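Local coordinates for carbamate kinase (Aeropyrum pernix, PDB 2E9Y) that probably acts as a carbamate kinase, transferring a phosphate group between ATP and carbamate, as a member of the amino acid kinase family, at the interface of chains A and B. Residues are numbered along the deposited sequence; one frame, centred on the assembly and turned at random. Chains: chain A/B, Carbamate kinase.

Contact 1: the interface of chains A and B. Residues chain A 205-209; chain B 95, 99, 102.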
loop_
_atom_site.group_PDB
_atom_site.type_symbol
_atom_site.label_atom_id
_atom_site.label_comp_id
_atom_site.label_asym_id
_atom_site.label_seq_id
_atom_site.Cartn_x
_atom_site.Cartn_y
_atom_site.Cartn_z
ATOM N N GLY A 205 18.816 10.648 14.084
ATOM C CA GLY A 205 17.914 9.509 14.129
ATOM C C GLY A 205 16.804 9.528 13.094
ATOM O O GLY A 205 16.006 8.596 13.013
ATOM N N VAL A 206 16.749 10.587 12.298
ATOM C CA VAL A 206 15.726 10.719 11.270
ATOM C C VAL A 206 15.914 9.737 10.110
ATOM O O VAL A 206 17.010 9.601 9.565
ATOM C CB VAL A 206 15.712 12.160 10.702
ATOM C CG1 VAL A 206 14.844 12.232 9.461
ATOM C CG2 VAL A 206 15.201 13.126 11.761
ATOM N N LEU A 207 14.838 9.045 9.746
ATOM C CA LEU A 207 14.882 8.117 8.623
ATOM C C LEU A 207 14.359 8.884 7.415
ATOM O O LEU A 207 13.377 9.618 7.517
ATOM C CB LEU A 207 13.997 6.897 8.878
ATOM C CG LEU A 207 14.436 5.892 9.945
ATOM C CD1 LEU A 207 13.472 4.714 9.945
ATOM C CD2 LEU A 207 15.854 5.414 9.664
ATOM N N GLU A 208 15.022 8.728 6.279
ATOM C CA GLU A 208 14.606 9.429 5.076
ATOM C C GLU A 208 14.555 8.470 3.899
ATOM O O GLU A 208 15.522 7.771 3.621
ATOM C CB GLU A 208 15.584 10.560 4.762
ATOM C CG GLU A 208 15.170 11.439 3.596
ATOM C CD GLU A 208 16.220 12.482 3.265
ATOM O OE1 GLU A 208 16.643 13.208 4.192
ATOM O OE2 GLU A 208 16.621 12.576 2.085
ATOM N N PRO A 209 13.416 8.422 3.196
ATOM C CA PRO A 209 13.282 7.556 2.042
ATOM C C PRO A 209 14.247 7.988 0.949
ATOM O O PRO A 209 14.541 9.163 0.774
ATOM C CB PRO A 209 11.842 7.648 1.535
ATOM C CG PRO A 209 11.070 8.585 2.458
ATOM C CD PRO A 209 12.258 9.300 3.251
ATOM N N HIS B 95 5.350 7.249 8.165
ATOM C CA HIS B 95 6.708 7.738 8.325
ATOM C C HIS B 95 6.782 8.979 9.216
ATOM O O HIS B 95 7.560 9.016 10.176
ATOM C CB HIS B 95 7.319 8.053 6.963
ATOM C CG HIS B 95 8.813 8.005 6.960
ATOM N ND1 HIS B 95 9.515 6.822 7.047
ATOM C CD2 HIS B 95 9.737 8.992 6.936
ATOM C CE1 HIS B 95 10.809 7.083 7.079
ATOM N NE2 HIS B 95 10.970 8.393 7.012
ATOM N N GLU B 99 8.102 9.536 13.291
ATOM C CA GLU B 99 9.135 10.527 13.581
ATOM C C GLU B 99 8.664 11.482 14.679
ATOM O O GLU B 99 9.417 11.804 15.602
ATOM C CB GLU B 99 9.466 11.306 12.308
ATOM C CG GLU B 99 10.635 12.264 12.427
ATOM C CD GLU B 99 10.886 13.025 11.135
ATOM O OE1 GLU B 99 11.052 12.373 10.079
ATOM O OE2 GLU B 99 10.921 14.274 11.172
ATOM N N ARG B 102 8.383 9.660 18.088
ATOM C CA ARG B 102 9.728 9.422 18.599
ATOM C C ARG B 102 10.249 10.648 19.345
ATOM O O ARG B 102 10.810 10.527 20.432
ATOM C CB ARG B 102 10.673 9.085 17.444
ATOM C CG ARG B 102 12.072 8.652 17.863
ATOM C CD ARG B 102 12.914 8.382 16.628
ATOM N NE ARG B 102 12.217 7.489 15.704
ATOM C CZ ARG B 102 12.346 7.525 14.381
ATOM N NH1 ARG B 102 13.151 8.413 13.812
ATOM N NH2 ARG B 102 11.653 6.684 13.623
HETATM O O HOH W 1 11.994 9.501 10.552
#
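From A:Gly205, whose phi of 84° is easily reached without a side chain, the chain of A straightens into strand 207-209, and this short stretch faces B:His95, B:Glu99 and B:Arg102, successive positions on one side of helix 78-103. B:His95 makes a direct hydrogen bond: its imidazole NE2 donates to the backbone carbonyl A:Leu207 O over 2.7 Å, nearly straight at 164°. The acceptor lies close to the ring plane, as the N-H requires, yet the imidazole reaches the carbonyl from above its plane and off the lone pairs. With CG anti to the backbone N (chi1 -156°), the ring leaves the helix towards the strand. Histidine suits the place because one edge offers both a polar N-H and a carbon: B:His95 CE1 also rests against A:Leu207 CB at 3.7 Å. Were alanine to replace this histidine, A:Leu207 O would probably lose its donor from chain B and a gap would be likely beside A:Leu207 CB. One turn along, the extended B:Glu99 is long enough to use a water as intermediary; the carboxylate OE1 meets water 1 at 3.1 Å, and the same water lies 3.0 Å from A:Leu207 N. Strand residue A:Leu207 is thus addressed at both its backbone N-H and its C=O. Arginine's long chain, bent at chi3, lets B:Arg102 reach the loop; the N-H points elsewhere, so no hydrogen bond forms, although B:Arg102 NH1 comes within 3.0 Å of A:Gly205 O.

Contact 2: the interface of chains A and B. Residues chain A 22-25, 61; chain B 74-76.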
loop_
_atom_site.group_PDB
_atom_site.type_symbol
_atom_site.label_atom_id
_atom_site.label_comp_id
_atom_site.label_asym_id
_atom_site.label_seq_id
_atom_site.Cartn_x
_atom_site.Cartn_y
_atom_site.Cartn_z
ATOM N N ASP A 22 3.623 -9.360 -18.290
ATOM C CA ASP A 22 2.369 -8.616 -18.426
ATOM C C ASP A 22 1.749 -8.244 -17.068
ATOM O O ASP A 22 1.339 -9.098 -16.293
ATOM C CB ASP A 22 1.389 -9.461 -19.244
ATOM C CG ASP A 22 0.007 -8.821 -19.221
ATOM O OD1 ASP A 22 -0.061 -7.595 -19.131
ATOM O OD2 ASP A 22 -0.978 -9.549 -19.316
ATOM N N VAL A 23 1.674 -6.946 -16.789
ATOM C CA VAL A 23 1.113 -6.468 -15.533
ATOM C C VAL A 23 -0.389 -6.206 -15.604
ATOM O O VAL A 23 -0.969 -5.618 -14.687
ATOM C CB VAL A 23 1.822 -5.176 -15.063
ATOM C CG1 VAL A 23 3.330 -5.359 -15.148
ATOM C CG2 VAL A 23 1.376 -3.993 -15.910
ATOM N N SER A 24 -1.019 -6.644 -16.690
ATOM C CA SER A 24 -2.458 -6.458 -16.850
ATOM C C SER A 24 -3.147 -7.161 -15.690
ATOM O O SER A 24 -2.713 -8.232 -15.268
ATOM C CB SER A 24 -2.937 -7.066 -18.166
ATOM O OG SER A 24 -2.812 -8.476 -18.135
ATOM N N VAL A 25 -4.217 -6.561 -15.177
ATOM C CA VAL A 25 -4.940 -7.142 -14.054
ATOM C C VAL A 25 -5.309 -8.599 -14.317
ATOM O O VAL A 25 -5.316 -9.419 -13.397
ATOM C CB VAL A 25 -6.223 -6.337 -13.735
ATOM C CG1 VAL A 25 -7.193 -6.414 -14.900
ATOM C CG2 VAL A 25 -6.859 -6.860 -12.455
ATOM N N TYR A 61 6.312 -0.153 -14.562
ATOM C CA TYR A 61 5.061 0.309 -15.156
ATOM C C TYR A 61 4.659 1.648 -14.546
ATOM O O TYR A 61 4.319 2.593 -15.264
ATOM C CB TYR A 61 3.952 -0.723 -14.915
ATOM C CG TYR A 61 2.551 -0.228 -15.229
ATOM C CD1 TYR A 61 2.107 -0.113 -16.546
ATOM C CD2 TYR A 61 1.674 0.125 -14.206
ATOM C CE1 TYR A 61 0.815 0.342 -16.835
ATOM C CE2 TYR A 61 0.388 0.583 -14.477
ATOM C CZ TYR A 61 -0.039 0.687 -15.796
ATOM O OH TYR A 61 -1.318 1.120 -16.063
ATOM N N PRO B 74 -1.440 -1.868 -20.605
ATOM C CA PRO B 74 -2.409 -2.285 -19.585
ATOM C C PRO B 74 -2.867 -1.137 -18.686
ATOM O O PRO B 74 -2.061 -0.309 -18.274
ATOM C CB PRO B 74 -1.638 -3.340 -18.789
ATOM C CG PRO B 74 -0.706 -3.926 -19.812
ATOM C CD PRO B 74 -0.214 -2.683 -20.523
ATOM N N ARG B 75 -4.165 -1.091 -18.392
ATOM C CA ARG B 75 -4.718 -0.073 -17.503
ATOM C C ARG B 75 -5.131 -0.809 -16.238
ATOM O O ARG B 75 -5.825 -1.817 -16.313
ATOM C CB ARG B 75 -5.972 0.575 -18.089
ATOM C CG ARG B 75 -5.776 1.954 -18.675
ATOM C CD ARG B 75 -5.047 1.880 -19.982
ATOM N NE ARG B 75 -4.987 3.174 -20.659
ATOM C CZ ARG B 75 -4.008 3.512 -21.489
ATOM N NH1 ARG B 75 -3.027 2.649 -21.723
ATOM N NH2 ARG B 75 -4.015 4.696 -22.094
ATOM N N GLN B 76 -4.710 -0.316 -15.083
ATOM C CA GLN B 76 -5.084 -0.966 -13.835
ATOM C C GLN B 76 -6.490 -0.543 -13.439
ATOM O O GLN B 76 -6.894 0.598 -13.674
ATOM C CB GLN B 76 -4.095 -0.600 -12.725
ATOM C CG GLN B 76 -2.676 -1.089 -12.983
ATOM C CD GLN B 76 -2.609 -2.578 -13.271
ATOM O OE1 GLN B 76 -3.107 -3.398 -12.498
ATOM N NE2 GLN B 76 -1.985 -2.935 -14.387
HETATM O O HOH W 2 -1.452 2.349 -18.880
HETATM O O HOH W 3 -5.331 -4.490 -16.477
#
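A small, mixed polar and apolar patch of the two-fold interface between identical subunits, probably the dimer contact, clasps residues 74-76 of B between the loop before helix 25-44 and helix 56-67 of A, and it occurs twice in the assembly. A:Tyr61 has its CG anti to the backbone N (chi1 168°), which carries the phenol across to B; its hydroxyl OH donates to the carbonyl B:Pro74 O over 2.7 Å, tilted only modestly from the carbonyl plane. Water 2 closes a small triangle with them, 2.8 Å from B:Pro74 O. Tyrosine fits here by joining a far-reaching donor to an apolar rim: A:Tyr61 CE2 lies 3.8 Å from B:Gln76 CG, the two side chains running past each other in opposite directions with ring and amide planes 77° apart. The bend of B:Gln76 then turns its amide to A:Val23, and NE2 donates to A:Val23 O over 2.9 Å, at 153° and from above the carbonyl plane. A:Val23 CG2 sits over one face of the A:Tyr61 ring near its rim, so this branched residue backs the tyrosine while its carbonyl receives the glutamine. B:Pro74 sets its rigid pyrrolidine ring against the poorly ordered A:Ser24, where B:Pro74 CB lies 3.8 Å from A:Ser24 CA. At the start of helix 25-44, water 3 bridges the chains, 2.7 Å from the backbone A:Val25 N, itself poorly ordered, and 2.7 Å from B:Arg75 O.

Contact 1 and contact 2 lie about 33 Å apart, measured between the centres of their C-alpha atoms, and share no residue. On the B side one helix connects them: residues 74-76 of contact 2 lie just ahead of helix 78-103, whose later part supplies the three residues of contact 1. Chain A answers with distant pieces of sequence, strand 207-209 with the loop ahead of it at one end and segments around residues 23 and 61 at the other. Holding this helix and the segment that leads into it at two separated points probably restrains rotation of one subunit against the other, and the two-fold repeats both contacts with chains exchanged.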